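Local structure of putative 6-pyruvoyl tetrahydrobiopterin synthase (Caenorhabditis elegans, 2G64) at residues Ala17-His22 against His44-Val49; Asp13-Ala18 against Asp80-Arg85. The protein probably catalyses the zinc-dependent conversion of 7,8-dihydroneopterin triphosphate to 6-pyruvoyl tetrahydropterin, releasing triphosphate, in the tetrahydrobiopterin pathway. The protein carries 1 engineered substitution. One frame throughout, in Å; residues are numbered along the deposited sequence.

In the fold
Both contacts use strand 6-19, and they share Ala17 and Ala18. In contact 1 the strand pairs with antiparallel strand 44-57 and builds the three-histidine zinc site. In contact 2 it takes up the loop that follows helix 68-80 and carries His84. The two contact centres lie about 9 Å apart. They also touch directly: Asn47 OD1 lies 2.8 Å from Ser16 OG, and Phe15 O probably accepts a hydrogen bond from Tyr48 N. Both contacts reach the second subunit, and the ring of His84 meets the ring of His44 of that subunit. The His84 side chain, a charge-relay group by similarity, is about 5 Å from the zinc ion held there.

Contact 1 of 2, residues Ala17-His22 against His44-Val49; sequences AAHRLH and HGHNYV. With ZN (zinc ion), chain D; NA (sodium ion), chain C; NA (sodium ion), chain B.
The zinc site of this synthase is built on an antiparallel strand pair, with His19 on strand 6-19 and His44 and His46 on strand 44-57. All three side chains leave the same face of the sheet. Each binds the zinc ion through NE2, and His19 NE2 is 2.1 Å from the metal. Water 3 is a fourth ligand. The shared metal brings His19 NE2 within 3.1 Å of His44 NE2, a contact that is not a hydrogen bond. The His19 and His44 rings meet obliquely, with planes at 57°. Both have CG between the backbone N and the carbonyl carbon (chi1 81° and 62°), a position from which both rings can turn to the metal.

The backbones are joined by four hydrogen bonds, two between Ala17 and His46 and two between His19 and His44. Between these pairs, Ala18 and Gly45 form a non-hydrogen-bonded pair. Ala18 CA makes a CA-H...O contact with His44 O.

The ND1 atoms have partners of their own. Ser99 OG bonds His19 ND1, which probably helps fix that ring. Asn47 OD1 of the second subunit bonds His46 ND1. His44 ND1 lies 2.9 Å from a sodium ion that Cys38 O and Asn40 O also bind. Tyr48 crosses His19 at about a right angle, and its OH lies 3.5 Å above the plane of the His19 ring, over its centre.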
# COMPACT_ATOMS: atom_id res chain seq x y z
N ALA A 17 -15.99 12.11 2.98
CA ALA A 17 -16.95 13.17 2.69
C ALA A 17 -17.71 12.88 1.41
O ALA A 17 -17.23 12.17 0.51
CB ALA A 17 -16.25 14.55 2.59
N ALA A 18 -18.92 13.44 1.34
CA ALA A 18 -19.69 13.43 0.11
C ALA A 18 -19.47 14.74 -0.64
O ALA A 18 -19.21 15.79 -0.04
CB ALA A 18 -21.21 13.26 0.45
N HIS A 19 -19.63 14.69 -1.95
CA HIS A 19 -19.72 15.93 -2.73
C HIS A 19 -20.40 15.70 -4.07
O HIS A 19 -20.69 14.55 -4.45
CB HIS A 19 -18.33 16.59 -2.87
CG HIS A 19 -17.45 16.01 -3.93
ND1 HIS A 19 -16.60 16.78 -4.70
CD2 HIS A 19 -17.24 14.72 -4.33
CE1 HIS A 19 -15.93 16.02 -5.54
NE2 HIS A 19 -16.29 14.76 -5.33
N ARG A 20 -20.71 16.80 -4.75
CA ARG A 20 -21.16 16.77 -6.13
C ARG A 20 -20.47 17.93 -6.84
O ARG A 20 -20.44 19.05 -6.31
CB ARG A 20 -22.68 16.94 -6.17
CG ARG A 20 -23.20 17.12 -7.60
CD ARG A 20 -24.65 17.61 -7.59
NE ARG A 20 -25.20 17.53 -8.94
CZ ARG A 20 -26.13 18.35 -9.42
NH1 ARG A 20 -26.61 19.35 -8.69
NH2 ARG A 20 -26.57 18.16 -10.66
N LEU A 21 -19.89 17.67 -8.01
CA LEU A 21 -19.25 18.74 -8.77
C LEU A 21 -20.33 19.44 -9.60
O LEU A 21 -20.95 18.83 -10.48
CB LEU A 21 -18.14 18.17 -9.66
CG LEU A 21 -16.98 17.56 -8.86
CD1 LEU A 21 -15.90 17.13 -9.84
CD2 LEU A 21 -16.44 18.63 -7.87
N HIS A 22 -20.60 20.70 -9.25
CA HIS A 22 -21.65 21.47 -9.92
C HIS A 22 -21.28 22.94 -9.74
O HIS A 22 -21.18 23.42 -8.61
CB HIS A 22 -23.03 21.18 -9.29
CG HIS A 22 -24.19 21.69 -10.10
ND1 HIS A 22 -24.78 22.92 -9.85
CD2 HIS A 22 -24.85 21.16 -11.15
CE1 HIS A 22 -25.76 23.11 -10.72
NE2 HIS A 22 -25.82 22.06 -11.52
N HIS A 44 -21.76 11.80 -4.66
CA HIS A 44 -20.97 10.59 -4.50
C HIS A 44 -19.97 11.00 -3.43
O HIS A 44 -20.19 12.00 -2.73
CB HIS A 44 -20.28 10.18 -5.83
CG HIS A 44 -19.31 11.21 -6.36
ND1 HIS A 44 -19.71 12.38 -6.97
CD2 HIS A 44 -17.95 11.24 -6.35
CE1 HIS A 44 -18.65 13.09 -7.31
NE2 HIS A 44 -17.57 12.42 -6.95
N GLY A 45 -18.90 10.23 -3.26
CA GLY A 45 -18.02 10.48 -2.11
C GLY A 45 -16.66 9.86 -2.22
O GLY A 45 -16.38 9.10 -3.14
N HIS A 46 -15.79 10.19 -1.26
CA HIS A 46 -14.41 9.72 -1.29
C HIS A 46 -13.92 9.58 0.13
O HIS A 46 -14.38 10.30 1.02
CB HIS A 46 -13.48 10.71 -2.04
CG HIS A 46 -13.85 10.95 -3.46
ND1 HIS A 46 -13.71 10.00 -4.44
CD2 HIS A 46 -14.40 12.04 -4.07
CE1 HIS A 46 -14.15 10.48 -5.59
NE2 HIS A 46 -14.56 11.72 -5.39
N ASN A 47 -12.98 8.66 0.35
CA ASN A 47 -12.05 8.81 1.48
C ASN A 47 -10.89 9.64 0.97
O ASN A 47 -10.16 9.20 0.10
CB ASN A 47 -11.53 7.45 1.93
CG ASN A 47 -12.64 6.48 2.24
OD1 ASN A 47 -13.55 6.79 3.01
ND2 ASN A 47 -12.56 5.29 1.65
N TYR A 48 -10.76 10.86 1.48
CA TYR A 48 -9.71 11.73 0.99
C TYR A 48 -8.50 11.50 1.89
O TYR A 48 -8.63 11.53 3.11
CB TYR A 48 -10.17 13.19 1.13
CG TYR A 48 -11.22 13.65 0.15
CD1 TYR A 48 -10.85 14.20 -1.08
CD2 TYR A 48 -12.58 13.60 0.48
CE1 TYR A 48 -11.82 14.66 -1.99
CE2 TYR A 48 -13.55 14.08 -0.41
CZ TYR A 48 -13.17 14.59 -1.64
OH TYR A 48 -14.13 15.05 -2.50
N VAL A 49 -7.33 11.27 1.30
CA VAL A 49 -6.11 11.27 2.10
C VAL A 49 -5.55 12.71 2.13
O VAL A 49 -5.41 13.34 1.07
CB VAL A 49 -5.05 10.31 1.52
CG1 VAL A 49 -3.78 10.36 2.36
CG2 VAL A 49 -5.59 8.85 1.50
ZN ZN D . -15.60 13.14 -6.53
NA NA C . -22.10 13.73 -7.80
NA NA B . -7.80 8.30 -1.49
O HOH W 1 -5.33 7.35 -1.63
O HOH W 2 -9.46 6.14 -0.95
O HOH W 3 -14.80 13.82 -8.03

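Contact 2 of 2, residues Asp13-Ala18 against Asp80-Arg85; sequences DSFSAA and DTVDHR
A carboxylate, Asp83, joins the backbone of strand 6-19 to the ring of His84. Its OD1 accepts the backbone N-H of Ser16 at 2.9 Å. The bond is nearly straight (166°) and lies close to the C-O axis. Its OD2 accepts from His84 ND1 at 2.8 Å. OD2 lies close to the imidazole plane, but the ND1 donor stands above the carboxylate plane, 43° out of it. CG of Asp83 is anti to the backbone N (chi1 -177°), and the carboxylate beyond it reaches the strand.

Val82 to Arg85 form a type II beta turn. The turn sets His84 N near Ser16 O, a short but bent and weak bond. The Ser16 CB lies over one face of the His84 ring. Further on, Ala18 N donates to Arg85 O at 2.9 Å, in the carbonyl plane. Ala17 CB also packs near that oxygen.

The rest of the contact is apolar. Val82 CG2 sits over the face of the Phe15 ring in a CH-pi contact, 3.6 Å from the centroid and offset toward CD1. Leu79, Val104 and Met108 also pack on Phe15, placing it among helices 68-80 and 101-115. Within 80-85, Arg85 NE and NH2 both donate to Asp80 O, side-on, which closes the loop on itself.

His84 is assigned to the charge relay by similarity. Its bond to Asp83 uses ND1 as the donor and would limit rotation of the ring. Since Asp83 is itself held by Ser16 N, it probably serves as a second-shell residue that sets the rotation of the His84 ring. A zinc ion held by the second subunit is about 5 Å from the His84 side chain, so His84 probably serves the neighbour's site.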
# COMPACT_ATOMS: atom_id res chain seq x y z
N ASP A 13 -3.20 12.00 7.19
CA ASP A 13 -4.46 11.63 7.86
C ASP A 13 -5.49 11.50 6.74
O ASP A 13 -5.13 11.49 5.57
CB ASP A 13 -4.84 12.71 8.87
CG ASP A 13 -5.68 12.18 10.03
OD1 ASP A 13 -6.54 11.30 9.81
OD2 ASP A 13 -5.49 12.67 11.16
N SER A 14 -6.77 11.33 7.09
CA SER A 14 -7.81 11.12 6.07
C SER A 14 -9.14 11.64 6.58
O SER A 14 -9.33 11.84 7.79
CB SER A 14 -7.94 9.64 5.77
OG SER A 14 -8.28 8.94 6.95
N PHE A 15 -10.08 11.86 5.66
CA PHE A 15 -11.46 12.20 6.01
C PHE A 15 -12.43 11.64 4.98
O PHE A 15 -12.10 11.48 3.81
CB PHE A 15 -11.64 13.72 6.23
CG PHE A 15 -11.37 14.58 4.99
CD1 PHE A 15 -12.42 14.99 4.17
CD2 PHE A 15 -10.07 15.00 4.69
CE1 PHE A 15 -12.17 15.79 3.04
CE2 PHE A 15 -9.80 15.79 3.56
CZ PHE A 15 -10.86 16.20 2.73
N SER A 16 -13.64 11.32 5.42
CA SER A 16 -14.63 10.79 4.50
C SER A 16 -15.68 11.87 4.25
O SER A 16 -16.14 12.53 5.17
CB SER A 16 -15.24 9.51 5.08
OG SER A 16 -14.26 8.48 5.17
N ALA A 17 -15.99 12.11 2.98
CA ALA A 17 -16.95 13.17 2.69
C ALA A 17 -17.71 12.88 1.41
O ALA A 17 -17.23 12.17 0.51
CB ALA A 17 -16.25 14.55 2.59
N ALA A 18 -18.92 13.44 1.34
CA ALA A 18 -19.69 13.43 0.11
C ALA A 18 -19.47 14.74 -0.64
O ALA A 18 -19.21 15.79 -0.04
CB ALA A 18 -21.21 13.26 0.45
N ASP A 80 -12.15 18.50 11.34
CA ASP A 80 -13.49 18.58 11.95
C ASP A 80 -14.48 19.25 11.00
O ASP A 80 -15.68 18.96 11.03
CB ASP A 80 -13.43 19.41 13.24
CG ASP A 80 -12.94 18.62 14.43
OD1 ASP A 80 -12.79 17.39 14.35
OD2 ASP A 80 -12.68 19.27 15.47
N THR A 81 -13.98 20.18 10.19
CA THR A 81 -14.81 20.90 9.23
C THR A 81 -15.32 20.06 8.04
O THR A 81 -16.30 20.44 7.39
CB THR A 81 -14.11 22.17 8.67
OG1 THR A 81 -13.10 21.84 7.70
CG2 THR A 81 -13.52 23.03 9.80
N VAL A 82 -14.63 18.96 7.75
CA VAL A 82 -14.91 18.19 6.54
C VAL A 82 -15.20 16.70 6.79
O VAL A 82 -15.84 16.03 5.97
CB VAL A 82 -13.76 18.33 5.50
CG1 VAL A 82 -13.67 19.76 5.01
CG2 VAL A 82 -12.41 17.91 6.12
N ASP A 83 -14.74 16.15 7.90
CA ASP A 83 -14.92 14.73 8.07
C ASP A 83 -16.37 14.30 8.31
O ASP A 83 -17.07 14.91 9.13
CB ASP A 83 -14.03 14.16 9.16
CG ASP A 83 -14.18 12.67 9.27
OD1 ASP A 83 -13.93 11.97 8.26
OD2 ASP A 83 -14.63 12.19 10.33
N HIS A 84 -16.80 13.25 7.62
CA HIS A 84 -18.20 12.79 7.68
C HIS A 84 -19.23 13.89 7.36
O HIS A 84 -20.34 13.91 7.89
CB HIS A 84 -18.48 12.11 9.02
CG HIS A 84 -17.92 10.73 9.08
ND1 HIS A 84 -16.60 10.47 9.35
CD2 HIS A 84 -18.49 9.52 8.81
CE1 HIS A 84 -16.38 9.17 9.29
NE2 HIS A 84 -17.51 8.57 8.97
N ARG A 85 -18.84 14.78 6.45
CA ARG A 85 -19.70 15.85 6.00
C ARG A 85 -19.92 15.80 4.49
O ARG A 85 -19.27 15.04 3.76
CB ARG A 85 -19.07 17.21 6.37
CG ARG A 85 -18.78 17.34 7.88
CD ARG A 85 -19.11 18.73 8.36
NE ARG A 85 -18.51 19.04 9.65
CZ ARG A 85 -19.18 19.00 10.81
NH1 ARG A 85 -20.46 18.66 10.83
NH2 ARG A 85 -18.55 19.29 11.94